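Local coordinates for uncharacterized protein (Staphylococcus aureus subsp. aureus Mu50, PDB 4QPV) that is of unknown function and belongs to the DUF1672 family, whose unusual fold repeats a kinked helix followed by three beta strands, at residues R54-F59 with F92-F98. Residues are numbered along the deposited sequence; the frame is centred on the assembly and turned at random. Where two conformers were deposited one is given.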
loop_
_atom_site.group_PDB
_atom_site.type_symbol
_atom_site.label_atom_id
_atom_site.label_comp_id
_atom_site.label_asym_id
_atom_site.label_seq_id
_atom_site.Cartn_x
_atom_site.Cartn_y
_atom_site.Cartn_z
ATOM N N ARG A 54 4.502 -10.631 17.445
ATOM C CA ARG A 54 5.057 -9.339 17.906
ATOM C C ARG A 54 4.709 -8.202 16.922
ATOM O O ARG A 54 4.406 -7.088 17.358
ATOM C CB ARG A 54 6.579 -9.419 18.145
ATOM C CG ARG A 54 6.970 -10.363 19.311
ATOM C CD ARG A 54 6.643 -9.740 20.664
ATOM N NE ARG A 54 7.779 -8.995 21.206
ATOM C CZ ARG A 54 7.695 -8.083 22.172
ATOM N NH1 ARG A 54 6.513 -7.732 22.665
ATOM N NH2 ARG A 54 8.789 -7.515 22.648
ATOM N N GLY A 55 4.737 -8.486 15.625
ATOM C CA GLY A 55 4.354 -7.505 14.603
ATOM C C GLY A 55 2.903 -7.089 14.743
ATOM O O GLY A 55 2.587 -5.897 14.766
ATOM N N GLU A 56 2.015 -8.069 14.951
ATOM C CA GLU A 56 0.587 -7.798 15.174
ATOM C C GLU A 56 0.407 -6.981 16.461
ATOM O O GLU A 56 -0.325 -5.980 16.468
ATOM C CB GLU A 56 -0.198 -9.121 15.218
ATOM C CG GLU A 56 -0.274 -9.765 13.830
ATOM C CD GLU A 56 -0.582 -11.254 13.798
ATOM O OE1 GLU A 56 -0.834 -11.849 14.873
ATOM O OE2 GLU A 56 -0.550 -11.832 12.689
ATOM N N GLN A 57 1.143 -7.357 17.529
ATOM C CA GLN A 57 1.088 -6.629 18.800
ATOM C C GLN A 57 1.487 -5.165 18.596
ATOM O O GLN A 57 0.865 -4.288 19.195
ATOM C CB GLN A 57 2.011 -7.283 19.849
ATOM C CG GLN A 57 1.976 -6.599 21.232
ATOM C CD GLN A 57 3.025 -7.151 22.164
ATOM O OE1 GLN A 57 3.841 -7.998 21.786
ATOM N NE2 GLN A 57 3.003 -6.728 23.426
ATOM N N PHE A 58 2.563 -4.914 17.808
ATOM C CA PHE A 58 3.037 -3.551 17.553
ATOM C C PHE A 58 1.903 -2.653 17.006
ATOM O O PHE A 58 1.723 -1.526 17.479
ATOM C CB PHE A 58 4.220 -3.552 16.569
ATOM C CG PHE A 58 4.806 -2.177 16.321
ATOM C CD1 PHE A 58 4.287 -1.349 15.328
ATOM C CD2 PHE A 58 5.908 -1.730 17.046
ATOM C CE1 PHE A 58 4.825 -0.070 15.105
ATOM C CE2 PHE A 58 6.446 -0.458 16.823
ATOM C CZ PHE A 58 5.903 0.366 15.853
ATOM N N PHE A 59 1.167 -3.143 16.019
ATOM C CA PHE A 59 0.092 -2.370 15.384
ATOM C C PHE A 59 -1.078 -2.168 16.326
ATOM O O PHE A 59 -1.717 -1.114 16.262
ATOM C CB PHE A 59 -0.352 -3.018 14.069
ATOM C CG PHE A 59 0.585 -2.669 12.941
ATOM C CD1 PHE A 59 1.757 -3.395 12.740
ATOM C CD2 PHE A 59 0.339 -1.563 12.126
ATOM C CE1 PHE A 59 2.657 -3.033 11.724
ATOM C CE2 PHE A 59 1.252 -1.185 11.137
ATOM C CZ PHE A 59 2.403 -1.922 10.943
ATOM N N PHE A 92 -5.225 -1.540 4.765
ATOM C CA PHE A 92 -3.873 -1.197 4.305
ATOM C C PHE A 92 -2.940 -2.372 4.502
ATOM O O PHE A 92 -3.265 -3.329 5.216
ATOM C CB PHE A 92 -3.293 0.047 5.060
ATOM C CG PHE A 92 -3.098 -0.126 6.563
ATOM C CD1 PHE A 92 -1.959 -0.751 7.069
ATOM C CD2 PHE A 92 -4.085 0.275 7.459
ATOM C CE1 PHE A 92 -1.806 -0.956 8.453
ATOM C CE2 PHE A 92 -3.909 0.124 8.844
ATOM C CZ PHE A 92 -2.769 -0.488 9.333
ATOM N N ASN A 93 -1.784 -2.257 3.852
ATOM C CA ASN A 93 -0.639 -3.144 4.032
ATOM C C ASN A 93 0.509 -2.286 4.494
ATOM O O ASN A 93 0.656 -1.149 4.032
ATOM C CB ASN A 93 -0.292 -3.923 2.780
ATOM C CG ASN A 93 -1.210 -5.094 2.584
ATOM O OD1 ASN A 93 -2.417 -4.933 2.367
ATOM N ND2 ASN A 93 -0.673 -6.293 2.715
ATOM N N ALA A 94 1.286 -2.795 5.443
ATOM C CA ALA A 94 2.407 -2.047 6.000
ATOM C C ALA A 94 3.460 -3.019 6.446
ATOM O O ALA A 94 3.219 -4.228 6.417
ATOM C CB ALA A 94 1.912 -1.219 7.196
ATOM N N SER A 95 4.630 -2.511 6.849
ATOM C CA SER A 95 5.677 -3.374 7.400
ATOM C C SER A 95 6.404 -2.661 8.506
ATOM O O SER A 95 6.448 -1.418 8.551
ATOM C CB SER A 95 6.644 -3.864 6.322
ATOM O OG SER A 95 7.572 -2.854 5.959
ATOM N N ILE A 96 6.981 -3.456 9.413
ATOM C CA ILE A 96 7.723 -2.935 10.547
ATOM C C ILE A 96 9.028 -3.721 10.700
ATOM O O ILE A 96 8.962 -4.956 10.730
ATOM C CB ILE A 96 6.864 -2.947 11.857
ATOM C CG1 ILE A 96 7.613 -2.340 13.063
ATOM C CG2 ILE A 96 6.283 -4.331 12.198
ATOM C CD1 ILE A 96 7.786 -0.823 13.035
ATOM N N PRO A 97 10.200 -3.060 10.829
ATOM C CA PRO A 97 11.425 -3.839 11.074
ATOM C C PRO A 97 11.582 -4.114 12.564
ATOM O O PRO A 97 11.104 -3.333 13.401
ATOM C CB PRO A 97 12.522 -2.919 10.540
ATOM C CG PRO A 97 12.001 -1.534 10.799
ATOM C CD PRO A 97 10.495 -1.603 10.797
ATOM N N PHE A 98 12.278 -5.203 12.909
ATOM C CA PHE A 98 12.606 -5.512 14.298
ATOM C C PHE A 98 14.017 -6.019 14.422
ATOM O O PHE A 98 14.510 -6.658 13.494
ATOM C CB PHE A 98 11.684 -6.625 14.840
ATOM C CG PHE A 98 10.234 -6.319 15.078
ATOM C CD1 PHE A 98 9.856 -5.263 15.907
ATOM C CD2 PHE A 98 9.245 -7.181 14.619
ATOM C CE1 PHE A 98 8.505 -5.024 16.188
ATOM C CE2 PHE A 98 7.907 -6.979 14.958
ATOM C CZ PHE A 98 7.548 -5.907 15.752
#
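Helix 48-63 packs on one face of the antiparallel sheet 67-75, 78-87, 90-98, and here F58, F59 and G55 of the helix meet F92, A94, I96 and F98 of the edge strand 90-98. The helix segment runs across the strand at 112°, with axes 9.5 Å apart. Strand alternation sends F92, A94, I96 and F98 to the helix, while S95 points the other way to bond E80 and N167.

I96 fits between the two phenylalanines because its branches part. In the conformer described, one of two, CG1 is anti to the backbone N (chi1 -177°) and CD1 lies over one face of the F58 ring, 3.9 Å from its centroid and shifted toward the rim, a CH-pi contact. The other branch, CG2, meets the edge of the F59 ring, 3.9 Å from CE1. Beyond it the F59 ring reaches down the strand: CZ lies 3.8 Å from A94 CB, whose small methyl leaves room for the ring, and CE2 touches the edge of the F92 ring at CE1 (4.1 Å).

At the other end the F98 ring turns its edge to the bare backbone of G55, CE2 3.6 Å from G55 N; R54 O also lies 3.7 Å from F98 CZ. The guanidinium end of R54 leads away, NH1 bonding Q57 OE1 at 2.8 Å, while NH1 and NE also hold the carbonyls of S107 and I102.

M118 and L121 of helix 116-133 also touch F58. Between side chains the contact is apolar, with F98 also lying against the polar backbone of R54 and G55, and its fit rests on ring orientation and side-chain size rather than on polar pairing.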